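Local coordinates for protein MgGH51 (Meripilus giganteus, PDB 6ZPV) that hydrolyses terminal alpha-L-arabinofuranosyl residues from arabinose-containing glycans, as a fungal alpha-L-arabinofuranosidase of glycoside hydrolase family 51, at residues L130-Q135 against F176-D181; A55-I60 against F96-F101; G576-L581 against S602-G607. All coordinates share one frame; numbering follows the deposited sequence.

Contact 1 of 3, residues L130-Q135 against F176-D181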
ATOM      1  N   LEU A 130      15.673  13.862 -31.168  1.00 14.50           N
ATOM      2  CA  LEU A 130      14.800  14.018 -29.991  0.50 14.35           C
ATOM      3  C   LEU A 130      15.643  13.502 -28.834  1.00 13.73           C
ATOM      4  O   LEU A 130      16.080  12.304 -28.866  1.00 15.56           O
ATOM      5  CB  LEU A 130      13.537  13.218 -30.245  0.50 15.92           C
ATOM      6  CG  LEU A 130      12.445  13.107 -29.185  0.50 18.35           C
ATOM      7  CD1 LEU A 130      12.875  12.607 -27.830  0.50 14.90           C
ATOM      8  CD2 LEU A 130      11.458  14.223 -29.102  0.50 17.88           C
ATOM      9  N   THR A 131      15.918  14.327 -27.839  1.00 14.22           N
ATOM     10  CA  THR A 131      16.710  13.976 -26.670  1.00 13.75           C
ATOM     11  C   THR A 131      15.769  13.829 -25.475  1.00 12.87           C
ATOM     12  O   THR A 131      14.909  14.658 -25.238  1.00 13.95           O
ATOM     13  CB  THR A 131      17.775  15.030 -26.393  1.00 14.59           C
ATOM     14  OG1 THR A 131      18.623  15.117 -27.558  1.00 16.75           O
ATOM     15  CG2 THR A 131      18.669  14.669 -25.220  1.00 15.81           C
ATOM     16  N   VAL A 132      15.971  12.773 -24.693  1.00 13.15           N
ATOM     17  CA  VAL A 132      15.312  12.616 -23.394  1.00 12.48           C
ATOM     18  C   VAL A 132      16.404  12.523 -22.320  1.00 13.11           C
ATOM     19  O   VAL A 132      17.564  12.137 -22.614  1.00 13.63           O
ATOM     20  CB  VAL A 132      14.379  11.401 -23.343  1.00 13.47           C
ATOM     21  CG1 VAL A 132      13.389  11.445 -24.470  1.00 15.82           C
ATOM     22  CG2 VAL A 132      15.095  10.057 -23.303  1.00 15.27           C
ATOM     23  N   GLY A 133      16.066  12.830 -21.096  1.00 12.71           N
ATOM     24  CA  GLY A 133      17.074  12.757 -20.038  1.00 13.10           C
ATOM     25  C   GLY A 133      16.589  13.170 -18.706  1.00 12.45           C
ATOM     26  O   GLY A 133      15.387  13.322 -18.436  1.00 12.87           O
ATOM     27  N   LEU A 134      17.569  13.250 -17.787  1.00 13.03           N
ATOM     28  CA  LEU A 134      17.376  13.735 -16.427  1.00 13.06           C
ATOM     29  C   LEU A 134      18.287  14.977 -16.222  1.00 13.01           C
ATOM     30  O   LEU A 134      19.431  14.929 -16.667  1.00 14.24           O
ATOM     31  CB  LEU A 134      17.720  12.631 -15.425  1.00 13.50           C
ATOM     32  CG  LEU A 134      16.678  11.531 -15.348  1.00 13.18           C
ATOM     33  CD1 LEU A 134      17.308  10.240 -14.787  1.00 15.84           C
ATOM     34  CD2 LEU A 134      15.512  11.970 -14.470  1.00 13.59           C
ATOM     35  N   GLN A 135      17.747  16.009 -15.579  1.00 13.51           N
ATOM     36  CA  GLN A 135      18.505  17.224 -15.278  1.00 14.29           C
ATOM     37  C   GLN A 135      18.256  17.593 -13.827  1.00 14.46           C
ATOM     38  O   GLN A 135      17.195  17.330 -13.278  1.00 14.36           O
ATOM     39  CB  GLN A 135      18.140  18.340 -16.263  1.00 14.61           C
ATOM     40  CG  GLN A 135      16.695  18.807 -16.149  1.00 14.52           C
ATOM     41  CD  GLN A 135      16.425  20.002 -17.020  1.00 15.23           C
ATOM     42  OE1 GLN A 135      16.685  19.986 -18.202  1.00 18.91           O
ATOM     43  NE2 GLN A 135      15.873  21.061 -16.415  1.00 17.01           N
ATOM     44  N   PHE A 176      12.769  14.937 -15.243  1.00 12.33           N
ATOM     45  CA  PHE A 176      12.852  14.340 -16.570  1.00 11.46           C
ATOM     46  C   PHE A 176      12.690  15.440 -17.618  1.00 12.30           C
ATOM     47  O   PHE A 176      11.928  16.394 -17.387  1.00 12.73           O
ATOM     48  CB  PHE A 176      11.733  13.333 -16.707  1.00 12.17           C
ATOM     49  CG  PHE A 176      11.580  12.693 -18.063  1.00 12.31           C
ATOM     50  CD1 PHE A 176      12.541  11.787 -18.522  1.00 13.04           C
ATOM     51  CD2 PHE A 176      10.493  12.955 -18.864  1.00 12.44           C
ATOM     52  CE1 PHE A 176      12.445  11.181 -19.757  1.00 13.34           C
ATOM     53  CE2 PHE A 176      10.363  12.295 -20.109  1.00 12.99           C
ATOM     54  CZ  PHE A 176      11.331  11.447 -20.557  1.00 14.94           C
ATOM     55  N   PHE A 177      13.363  15.321 -18.753  1.00 12.03           N
ATOM     56  CA  PHE A 177      13.209  16.303 -19.832  1.00 11.96           C
ATOM     57  C   PHE A 177      13.113  15.600 -21.181  1.00 11.59           C
ATOM     58  O   PHE A 177      13.637  14.478 -21.391  1.00 12.30           O
ATOM     59  CB  PHE A 177      14.358  17.321 -19.862  1.00 12.61           C
ATOM     60  CG  PHE A 177      15.708  16.833 -20.306  1.00 12.41           C
ATOM     61  CD1 PHE A 177      16.015  16.708 -21.650  1.00 12.87           C
ATOM     62  CD2 PHE A 177      16.679  16.518 -19.373  1.00 13.66           C
ATOM     63  CE1 PHE A 177      17.289  16.284 -22.025  1.00 14.32           C
ATOM     64  CE2 PHE A 177      17.944  16.124 -19.760  1.00 14.62           C
ATOM     65  CZ  PHE A 177      18.260  16.012 -21.129  1.00 14.34           C
ATOM     66  N   VAL A 178      12.486  16.324 -22.104  1.00 12.13           N
ATOM     67  CA  VAL A 178      12.438  16.033 -23.545  1.00 11.98           C
ATOM     68  C   VAL A 178      12.794  17.323 -24.256  1.00 12.36           C
ATOM     69  O   VAL A 178      12.162  18.359 -23.970  1.00 13.21           O
ATOM     70  CB  VAL A 178      11.055  15.536 -23.976  1.00 12.09           C
ATOM     71  CG1 VAL A 178      10.999  15.296 -25.468  1.00 14.39           C
ATOM     72  CG2 VAL A 178      10.651  14.303 -23.196  1.00 13.64           C
ATOM     73  N   THR A 179      13.769  17.310 -25.151  1.00 12.98           N
ATOM     74  CA  THR A 179      14.125  18.504 -25.945  1.00 12.98           C
ATOM     75  C   THR A 179      14.358  18.124 -27.401  1.00 12.53           C
ATOM     76  O   THR A 179      14.803  17.018 -27.736  1.00 13.63           O
ATOM     77  CB  THR A 179      15.349  19.219 -25.368  1.00 13.04           C
ATOM     78  OG1 THR A 179      16.502  18.395 -25.372  1.00 14.71           O
ATOM     79  CG2 THR A 179      15.110  19.760 -23.998  1.00 14.20           C
ATOM     80  N   ILE A 180      14.221  19.158 -28.234  1.00 12.81           N
ATOM     81  CA  ILE A 180      14.809  19.158 -29.598  1.00 13.32           C
ATOM     82  C   ILE A 180      15.652  20.442 -29.712  1.00 13.24           C
ATOM     83  O   ILE A 180      15.564  21.373 -28.891  1.00 13.86           O
ATOM     84  CB  ILE A 180      13.720  19.076 -30.690  1.00 13.11           C
ATOM     85  CG1 ILE A 180      12.773  20.274 -30.692  1.00 13.84           C
ATOM     86  CG2 ILE A 180      12.977  17.776 -30.626  1.00 14.34           C
ATOM     87  CD1 ILE A 180      11.797  20.280 -31.850  1.00 14.82           C
ATOM     88  N   ASP A 181      16.432  20.507 -30.765  1.00 13.27           N
ATOM     89  CA  ASP A 181      17.204  21.685 -31.105  1.00 13.30           C
ATOM     90  C   ASP A 181      16.235  22.741 -31.620  1.00 13.37           C
ATOM     91  O   ASP A 181      15.522  22.544 -32.612  1.00 14.29           O
ATOM     92  CB  ASP A 181      18.279  21.320 -32.127  1.00 14.07           C
ATOM     93  CG  ASP A 181      19.186  22.444 -32.495  1.00 13.75           C
ATOM     94  OD1 ASP A 181      18.685  23.488 -32.960  1.00 14.22           O
ATOM     95  OD2 ASP A 181      20.438  22.278 -32.378  1.00 16.30           O
TER
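The Phe177 ring lies across Gly133, whose CA sits over one ring face, displaced toward the rim and 3.7 Å from the ring centroid, in a CH-pi contact. Val132 C approaches the same face, also nearer the rim. At the ring edge, close to its plane, are Thr131 CG2, 3.8 Å from Phe177 CE1, and the backbone N of Gln135. CG of Phe177 stands between the backbone N and the carbonyl carbon (chi1 71°), on the side from which the ring reaches across to Gly133. The ring occupies the place a side chain at Gly133 would take. Replacing Phe177 with an alanine would probably uncover Gly133 CA, open a gap beside Thr131 CG2 and deprive Arg93 of its cation-pi partner. Arg93 also bonds to OE1 of Gln135, whose side chain crosses the Phe177 ring. On the other sheet face the Phe176 ring meets Gly133 O obliquely, at 3.2 Å from CD1, and reaches Val132 CB. Val132 and Val178 lie side by side there, CG1 to CG2 4.2 Å. The backbones pair antiparallel through two reciprocal sets of bonds: Thr131 with Thr179, and Gly133 with Phe177, where Gly133 N reaches Phe177 O at 3.0 Å. On its far side strand 127-136 pairs with strand 141-150, which carries Asn145, a residue at a bound glycan, probably N-linked. An aromatic residue folded over a cross-strand glycine is the pattern called aromatic rescue of glycine; here it lies in a five-stranded antiparallel sheet, consistent with a jelly-roll sandwich like those of carbohydrate-binding modules.

Contact 2 of 3, residues A55-I60 against F96-F101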
ATOM      1  N   ALA A  55      -0.365  19.840 -14.870  1.00 13.57           N
ATOM      2  CA  ALA A  55       0.271  19.582 -13.570  1.00 13.94           C
ATOM      3  C   ALA A  55       1.509  18.703 -13.743  1.00 12.79           C
ATOM      4  O   ALA A  55       1.469  17.668 -14.414  1.00 13.44           O
ATOM      5  CB  ALA A  55      -0.685  18.886 -12.633  1.00 15.70           C
ATOM      6  N   ALA A  56       2.607  19.122 -13.088  1.00 13.08           N
ATOM      7  CA  ALA A  56       3.918  18.460 -13.085  1.00 12.79           C
ATOM      8  C   ALA A  56       4.786  18.770 -14.308  1.00 12.02           C
ATOM      9  O   ALA A  56       5.977  18.407 -14.275  1.00 12.37           O
ATOM     10  CB  ALA A  56       3.854  16.995 -12.797  1.00 13.23           C
ATOM     11  N   TRP A  57       4.207  19.366 -15.370  1.00 12.30           N
ATOM     12  CA  TRP A  57       4.908  19.627 -16.635  1.00 12.43           C
ATOM     13  C   TRP A  57       5.278  21.094 -16.746  1.00 12.79           C
ATOM     14  O   TRP A  57       4.454  21.970 -16.413  1.00 13.78           O
ATOM     15  CB  TRP A  57       4.064  19.198 -17.830  1.00 12.68           C
ATOM     16  CG  TRP A  57       3.757  17.758 -17.883  1.00 12.11           C
ATOM     17  CD1 TRP A  57       2.672  17.087 -17.409  1.00 12.44           C
ATOM     18  CD2 TRP A  57       4.583  16.747 -18.447  1.00 12.08           C
ATOM     19  NE1 TRP A  57       2.762  15.753 -17.656  1.00 12.22           N
ATOM     20  CE2 TRP A  57       3.936  15.488 -18.307  1.00 12.01           C
ATOM     21  CE3 TRP A  57       5.848  16.768 -19.074  1.00 12.43           C
ATOM     22  CZ2 TRP A  57       4.478  14.290 -18.802  1.00 11.69           C
ATOM     23  CZ3 TRP A  57       6.397  15.574 -19.531  1.00 12.92           C
ATOM     24  CH2 TRP A  57       5.716  14.369 -19.387  1.00 12.74           C
ATOM     25  N   HIS A  58       6.439  21.412 -17.298  1.00 12.81           N
ATOM     26  CA  HIS A  58       6.919  22.786 -17.391  1.00 12.83           C
ATOM     27  C   HIS A  58       7.682  22.985 -18.678  1.00 13.24           C
ATOM     28  O   HIS A  58       8.431  22.095 -19.099  1.00 13.27           O
ATOM     29  CB  HIS A  58       7.869  23.067 -16.194  1.00 13.87           C
ATOM     30  CG  HIS A  58       7.262  22.782 -14.872  1.00 14.63           C
ATOM     31  ND1 HIS A  58       6.392  23.652 -14.255  1.00 15.85           N
ATOM     32  CD2 HIS A  58       7.338  21.658 -14.110  1.00 14.09           C
ATOM     33  CE1 HIS A  58       5.962  23.068 -13.124  1.00 16.38           C
ATOM     34  NE2 HIS A  58       6.537  21.857 -13.010  1.00 15.21           N
ATOM     35  N   PRO A  59       7.619  24.176 -19.301  1.00 13.53           N
ATOM     36  CA  PRO A  59       8.418  24.403 -20.508  1.00 13.54           C
ATOM     37  C   PRO A  59       9.889  24.541 -20.195  1.00 13.77           C
ATOM     38  O   PRO A  59      10.280  24.981 -19.127  1.00 15.18           O
ATOM     39  CB  PRO A  59       7.841  25.722 -21.031  1.00 15.63           C
ATOM     40  CG  PRO A  59       7.317  26.418 -19.797  1.00 20.00           C
ATOM     41  CD  PRO A  59       6.790  25.325 -18.900  1.00 14.99           C
ATOM     42  N   ILE A  60      10.678  24.192 -21.190  1.00 13.53           N
ATOM     43  CA  ILE A  60      12.099  24.573 -21.290  1.00 14.11           C
ATOM     44  C   ILE A  60      12.145  25.688 -22.328  1.00 13.66           C
ATOM     45  O   ILE A  60      11.627  25.510 -23.451  1.00 14.84           O
ATOM     46  CB  ILE A  60      13.015  23.392 -21.643  1.00 13.60           C
ATOM     47  CG1 ILE A  60      13.068  22.390 -20.502  1.00 14.69           C
ATOM     48  CG2 ILE A  60      14.396  23.898 -22.019  1.00 14.94           C
ATOM     49  CD1 ILE A  60      13.758  21.096 -20.855  1.00 14.25           C
ATOM     50  N   PHE A  96      10.486  20.404 -22.635  1.00 12.27           N
ATOM     51  CA  PHE A  96       9.665  20.458 -21.415  1.00 12.24           C
ATOM     52  C   PHE A  96      10.257  19.472 -20.395  1.00 12.03           C
ATOM     53  O   PHE A  96      10.984  18.549 -20.745  1.00 12.09           O
ATOM     54  CB  PHE A  96       8.196  20.173 -21.736  1.00 12.64           C
ATOM     55  CG  PHE A  96       8.000  18.988 -22.631  1.00 12.67           C
ATOM     56  CD1 PHE A  96       7.856  17.699 -22.131  1.00 12.85           C
ATOM     57  CD2 PHE A  96       7.899  19.157 -24.025  1.00 12.92           C
ATOM     58  CE1 PHE A  96       7.682  16.640 -22.983  1.00 12.61           C
ATOM     59  CE2 PHE A  96       7.746  18.082 -24.865  1.00 12.76           C
ATOM     60  CZ  PHE A  96       7.632  16.825 -24.339  1.00 12.66           C
ATOM     61  N   THR A  97       9.905  19.706 -19.140  1.00 12.37           N
ATOM     62  CA  THR A  97      10.262  18.874 -17.997  1.00 12.21           C
ATOM     63  C   THR A  97       9.022  18.299 -17.308  1.00 12.06           C
ATOM     64  O   THR A  97       7.947  18.893 -17.380  1.00 12.19           O
ATOM     65  CB  THR A  97      11.155  19.608 -16.990  1.00 12.65           C
ATOM     66  OG1 THR A  97      10.428  20.721 -16.477  1.00 13.61           O
ATOM     67  CG2 THR A  97      12.476  20.041 -17.563  1.00 13.73           C
ATOM     68  N   ASN A  98       9.274  17.201 -16.609  1.00 12.01           N
ATOM     69  CA  ASN A  98       8.321  16.661 -15.630  1.00 12.01           C
ATOM     70  C   ASN A  98       9.056  16.639 -14.284  1.00 11.96           C
ATOM     71  O   ASN A  98      10.150  16.040 -14.199  1.00 12.67           O
ATOM     72  CB  ASN A  98       7.849  15.243 -15.997  1.00 12.06           C
ATOM     73  CG  ASN A  98       6.720  14.738 -15.120  1.00 12.15           C
ATOM     74  OD1 ASN A  98       6.980  14.326 -13.970  1.00 12.06           O
ATOM     75  ND2 ASN A  98       5.511  14.748 -15.652  1.00 13.22           N
ATOM     76  N   GLU A  99       8.459  17.235 -13.258  1.00 12.48           N
ATOM     77  CA  GLU A  99       9.103  17.378 -11.949  1.00 12.90           C
ATOM     78  C   GLU A  99       8.982  16.107 -11.118  1.00 12.66           C
ATOM     79  O   GLU A  99       9.452  16.109  -9.954  1.00 12.71           O
ATOM     80  CB  GLU A  99       8.486  18.571 -11.206  1.00 13.44           C
ATOM     81  CG  GLU A  99       7.035  18.354 -10.782  1.00 13.93           C
ATOM     82  CD  GLU A  99       6.402  19.530 -10.079  1.00 15.61           C
ATOM     83  OE1 GLU A  99       6.171  19.421  -8.854  1.00 19.92           O
ATOM     84  OE2 GLU A  99       6.191  20.592 -10.690  1.00 19.48           O
ATOM     85  N   GLY A 100       8.331  15.059 -11.604  1.00 12.07           N
ATOM     86  CA  GLY A 100       8.141  13.844 -10.820  1.00 11.71           C
ATOM     87  C   GLY A 100       7.076  14.061  -9.758  1.00 11.28           C
ATOM     88  O   GLY A 100       6.264  15.006  -9.803  1.00 12.19           O
ATOM     89  N   PHE A 101       7.072  13.123  -8.784  1.00 11.83           N
ATOM     90  CA  PHE A 101       6.245  13.246  -7.568  1.00 12.57           C
ATOM     91  C   PHE A 101       7.101  13.965  -6.538  1.00 12.07           C
ATOM     92  O   PHE A 101       7.801  13.356  -5.699  1.00 13.21           O
ATOM     93  CB  PHE A 101       5.803  11.852  -7.116  1.00 13.38           C
ATOM     94  CG  PHE A 101       4.875  11.176  -8.108  1.00 12.00           C
ATOM     95  CD1 PHE A 101       3.515  11.382  -8.042  1.00 12.10           C
ATOM     96  CD2 PHE A 101       5.386  10.336  -9.071  1.00 11.83           C
ATOM     97  CE1 PHE A 101       2.661  10.739  -8.926  1.00 12.40           C
ATOM     98  CE2 PHE A 101       4.548   9.696  -9.971  1.00 12.09           C
ATOM     99  CZ  PHE A 101       3.184   9.894  -9.883  1.00 12.53           C
TER
HETATM  100  O   HOH W   1      11.415  23.300 -17.156  1.00 19.00           O
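His58 NE2 donates to Glu99 OE2 at 2.7 Å, with 161° at the hydrogen. The carboxylate oxygen receives it on its anti lone pair, and the imidazole and carboxylate planes are nearly coplanar, 18° apart. Glu99 extends beyond CG to reach the ring, passing Ala56, whose CB lies 4.0 Å from Glu99 CG. The same residue is held at its backbone, where Glu99 N bonds to Ala56 O at 2.9 Å. On the opposite sheet face the amide of Asn98 stands almost upright on Trp57, the planes 83° apart, with ND2 3.2 Å from CE2 and over the centre of the indole. Asn98 CB makes a CH-pi contact with the six-membered ring of Trp57. Both polar ends are anchored outside: Asn98 ND2 donates to Gln39 O and Trp57 NE1 to Asn40 O. Asn98 OD1 takes the N-H of Gly100 at 2.8 Å, an Asx turn that carries the chain out of the strand. Trp57 CZ3 also meets Phe96 CD1 at 3.7 Å, the two side chains running side by side with their rings oblique. His58 and Thr97 form a hydrogen-bonded pair that helps join edge strand 57-60 to the sheet, and a water bridges Pro59 O and Thr97 OG1, 2.8 Å from the latter. The strand end thus has a polar tie on one face and an aromatic, amide-topped one on the other. With ND1 of His58 bonded elsewhere, Glu99 and a sulfate ion beside the ring would probably favour a positively charged imidazole.

Contact 3 of 3, residues G576-L581 against S602-G607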
ATOM      1  N   GLY A 576      18.584 -16.214  25.877  1.00 14.24           N
ATOM      2  CA  GLY A 576      17.554 -15.819  24.920  1.00 15.51           C
ATOM      3  C   GLY A 576      17.971 -14.515  24.239  1.00 14.64           C
ATOM      4  O   GLY A 576      18.946 -13.847  24.703  1.00 17.03           O
ATOM      5  N   THR A 577      17.254 -14.150  23.187  1.00 12.61           N
ATOM      6  CA  THR A 577      17.418 -12.869  22.585  1.00 12.73           C
ATOM      7  C   THR A 577      16.392 -11.892  23.143  1.00 12.19           C
ATOM      8  O   THR A 577      15.288 -12.295  23.524  1.00 14.01           O
ATOM      9  CB  THR A 577      17.376 -12.924  21.072  1.00 14.45           C
ATOM     10  OG1 THR A 577      16.030 -13.221  20.751  1.00 16.72           O
ATOM     11  CG2 THR A 577      18.374 -13.902  20.474  1.00 14.30           C
ATOM     12  N   LEU A 578      16.784 -10.617  23.197  1.00 12.13           N
ATOM     13  CA  LEU A 578      15.935  -9.511  23.609  1.00 11.85           C
ATOM     14  C   LEU A 578      15.923  -8.470  22.499  1.00 11.60           C
ATOM     15  O   LEU A 578      17.007  -8.024  22.065  1.00 13.56           O
ATOM     16  CB  LEU A 578      16.447  -8.899  24.920  1.00 12.43           C
ATOM     17  CG  LEU A 578      15.752  -7.618  25.386  1.00 12.71           C
ATOM     18  CD1 LEU A 578      14.268  -7.809  25.697  1.00 13.41           C
ATOM     19  CD2 LEU A 578      16.478  -6.984  26.581  1.00 14.69           C
ATOM     20  N   GLN A 579      14.751  -8.025  22.089  1.00 12.06           N
ATOM     21  CA  GLN A 579      14.592  -6.908  21.126  1.00 11.95           C
ATOM     22  C   GLN A 579      13.694  -5.896  21.797  1.00 11.49           C
ATOM     23  O   GLN A 579      12.617  -6.267  22.232  1.00 13.37           O
ATOM     24  CB  GLN A 579      13.949  -7.431  19.820  1.00 12.80           C
ATOM     25  CG  GLN A 579      14.738  -8.546  19.168  1.00 14.56           C
ATOM     26  CD  GLN A 579      13.991  -9.219  18.041  1.00 13.99           C
ATOM     27  OE1 GLN A 579      13.446 -10.391  18.180  1.00 18.67           O
ATOM     28  NE2 GLN A 579      13.989  -8.557  16.960  1.00 14.48           N
ATOM     29  N   VAL A 580      14.131  -4.634  21.844  1.00 11.86           N
ATOM     30  CA  VAL A 580      13.389  -3.583  22.582  0.70 13.11           C
ATOM     31  C   VAL A 580      13.243  -2.350  21.701  1.00 12.17           C
ATOM     32  O   VAL A 580      14.254  -1.841  21.184  1.00 13.87           O
ATOM     33  CB  VAL A 580      14.155  -3.147  23.854  0.70 13.80           C
ATOM     34  CG1 VAL A 580      13.389  -2.141  24.685  0.70 16.47           C
ATOM     35  CG2 VAL A 580      14.549  -4.304  24.715  0.70 14.98           C
ATOM     36  N   LEU A 581      12.033  -1.861  21.602  1.00 11.52           N
ATOM     37  CA  LEU A 581      11.673  -0.588  20.984  1.00 11.67           C
ATOM     38  C   LEU A 581      11.163   0.351  22.086  1.00 11.89           C
ATOM     39  O   LEU A 581      10.135   0.022  22.717  1.00 12.60           O
ATOM     40  CB  LEU A 581      10.596  -0.822  19.939  1.00 12.98           C
ATOM     41  CG  LEU A 581      10.124   0.421  19.179  1.00 15.26           C
ATOM     42  CD1 LEU A 581      11.155   0.832  18.134  1.00 16.89           C
ATOM     43  CD2 LEU A 581       8.779   0.106  18.510  1.00 18.61           C
ATOM     44  N   SER A 602      19.800  -7.713  21.730  1.00 13.40           N
ATOM     45  CA  SER A 602      20.841  -8.228  22.633  1.00 13.65           C
ATOM     46  C   SER A 602      20.564  -9.678  22.965  1.00 13.61           C
ATOM     47  O   SER A 602      19.495 -10.198  22.643  1.00 14.00           O
ATOM     48  CB  SER A 602      20.914  -7.358  23.878  1.00 14.09           C
ATOM     49  OG  SER A 602      19.688  -7.386  24.593  1.00 13.72           O
ATOM     50  N   THR A 603      21.492 -10.289  23.712  1.00 14.10           N
ATOM     51  CA  THR A 603      21.299 -11.616  24.329  1.00 12.83           C
ATOM     52  C   THR A 603      21.361 -11.461  25.828  1.00 11.84           C
ATOM     53  O   THR A 603      22.173 -10.673  26.363  1.00 12.39           O
ATOM     54  CB  THR A 603      22.275 -12.647  23.767  1.00 14.52           C
ATOM     55  OG1 THR A 603      23.631 -12.148  23.708  1.00 16.80           O
ATOM     56  CG2 THR A 603      21.892 -12.955  22.336  1.00 18.22           C
ATOM     57  N   ILE A 604      20.556 -12.244  26.519  1.00 13.63           N
ATOM     58  CA  ILE A 604      20.376 -12.185  27.980  1.00 13.77           C
ATOM     59  C   ILE A 604      20.331 -13.598  28.529  1.00 13.97           C
ATOM     60  O   ILE A 604      19.964 -14.578  27.829  1.00 14.39           O
ATOM     61  CB  ILE A 604      19.096 -11.408  28.351  1.00 13.34           C
ATOM     62  CG1 ILE A 604      17.865 -12.047  27.732  1.00 16.02           C
ATOM     63  CG2 ILE A 604      19.235  -9.903  28.066  1.00 13.90           C
ATOM     64  CD1 ILE A 604      16.571 -11.579  28.328  1.00 17.99           C
ATOM     65  N   GLY A 605      20.597 -13.705  29.827  1.00 12.77           N
ATOM     66  CA  GLY A 605      20.345 -14.946  30.536  1.00 13.53           C
ATOM     67  C   GLY A 605      18.874 -15.243  30.728  1.00 14.66           C
ATOM     68  O   GLY A 605      18.093 -14.317  31.019  1.00 15.51           O
ATOM     69  N   THR A 606      18.425 -16.499  30.634  0.50 13.98           N
ATOM     70  CA  THR A 606      16.991 -16.829  30.839  0.50 14.45           C
ATOM     71  C   THR A 606      16.852 -17.991  31.850  0.50 17.83           C
ATOM     72  O   THR A 606      16.873 -17.756  33.000  0.50 22.40           O
ATOM     73  CB  THR A 606      16.309 -16.916  29.460  0.50 13.79           C
ATOM     74  OG1 THR A 606      17.048 -17.717  28.530  0.50 15.57           O
ATOM     75  CG2 THR A 606      16.150 -15.545  28.814  0.50 14.62           C
ATOM     76  N   GLY A 607      16.152 -19.000  31.481  1.00 21.33           N
ATOM     77  CA  GLY A 607      16.014 -20.316  32.070  1.00 19.15           C
ATOM     78  C   GLY A 607      14.590 -20.465  32.481  1.00 17.26           C
ATOM     79  O   GLY A 607      13.688 -19.753  31.951  1.00 20.96           O
TER
HETATM   80  O   HOH W   2      18.129  -5.357  23.538  1.00 15.37           O
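Leu578 and Ser602 stand on the same face of the sheet as a hydrogen-bonded antiparallel pair, with Ser602 OG 3.6 Å from Leu578 CB. The serine hydroxyl lies between its backbone N and carbonyl carbon (chi1 62°), and a water hydrogen-bonded to Ser602 OG (2.8 Å) donates to Leu578 O. Leu578 CG is anti to the backbone N (chi1 173°); beyond it, CD2 comes within 4.3 Å of Ile604 CG2, a light apolar touch. Ile604 also sets CG1 3.7 Å from Gly576 O, beside the carbonyl that accepts its own backbone N-H. On the same side Leu578 is backed by Tyr612 of strand 609-614 and by Ile622. Strand 600-605 is the outermost strand at this end of a seven-stranded antiparallel sheet in the C-terminal beta domain, a beta-sandwich in family 51 enzymes; strand 575-582 lies between it and strand 618-625. The opposite face carries Thr577 and Thr603, a non-hydrogen-bonded pair whose side chains cross obliquely and meet through their methyls, CG2 to CG2 4.1 Å. Reciprocal backbone bonds flank this pair: Gly576 with Ile604, Gly576 N to Ile604 O 2.9 Å, and Leu578 with Ser602, where Leu578 N reaches Ser602 O at 2.8 Å with 172° at the hydrogen. Past the strand end Thr606 points back toward Gly576, and its OG1 bonds to Ser573 O.

In the fold
From the N terminus the chain first lends strand 11-12 to the antiparallel sheet that later holds contact 3, then strand 20-21 to the parallel sheet expected of a (beta/alpha)8 barrel, before entering the antiparallel sandwich. There contact 2 closes a loop of 35 residues, and contact 1 later closes one of 40. They follow in series, neither nested nor crossed, yet their centres lie 11 Å apart: strands 93-98 and 174-181 are neighbours, joined by probable backbone bonds from Asn98 N to Phe176 O and from Phe96 N to Val178 O. The chain then returns to complete the barrel sheet. Contact 3 closes its 20-residue loop in the C-terminal beta domain, its centre more than 50 Å from both others.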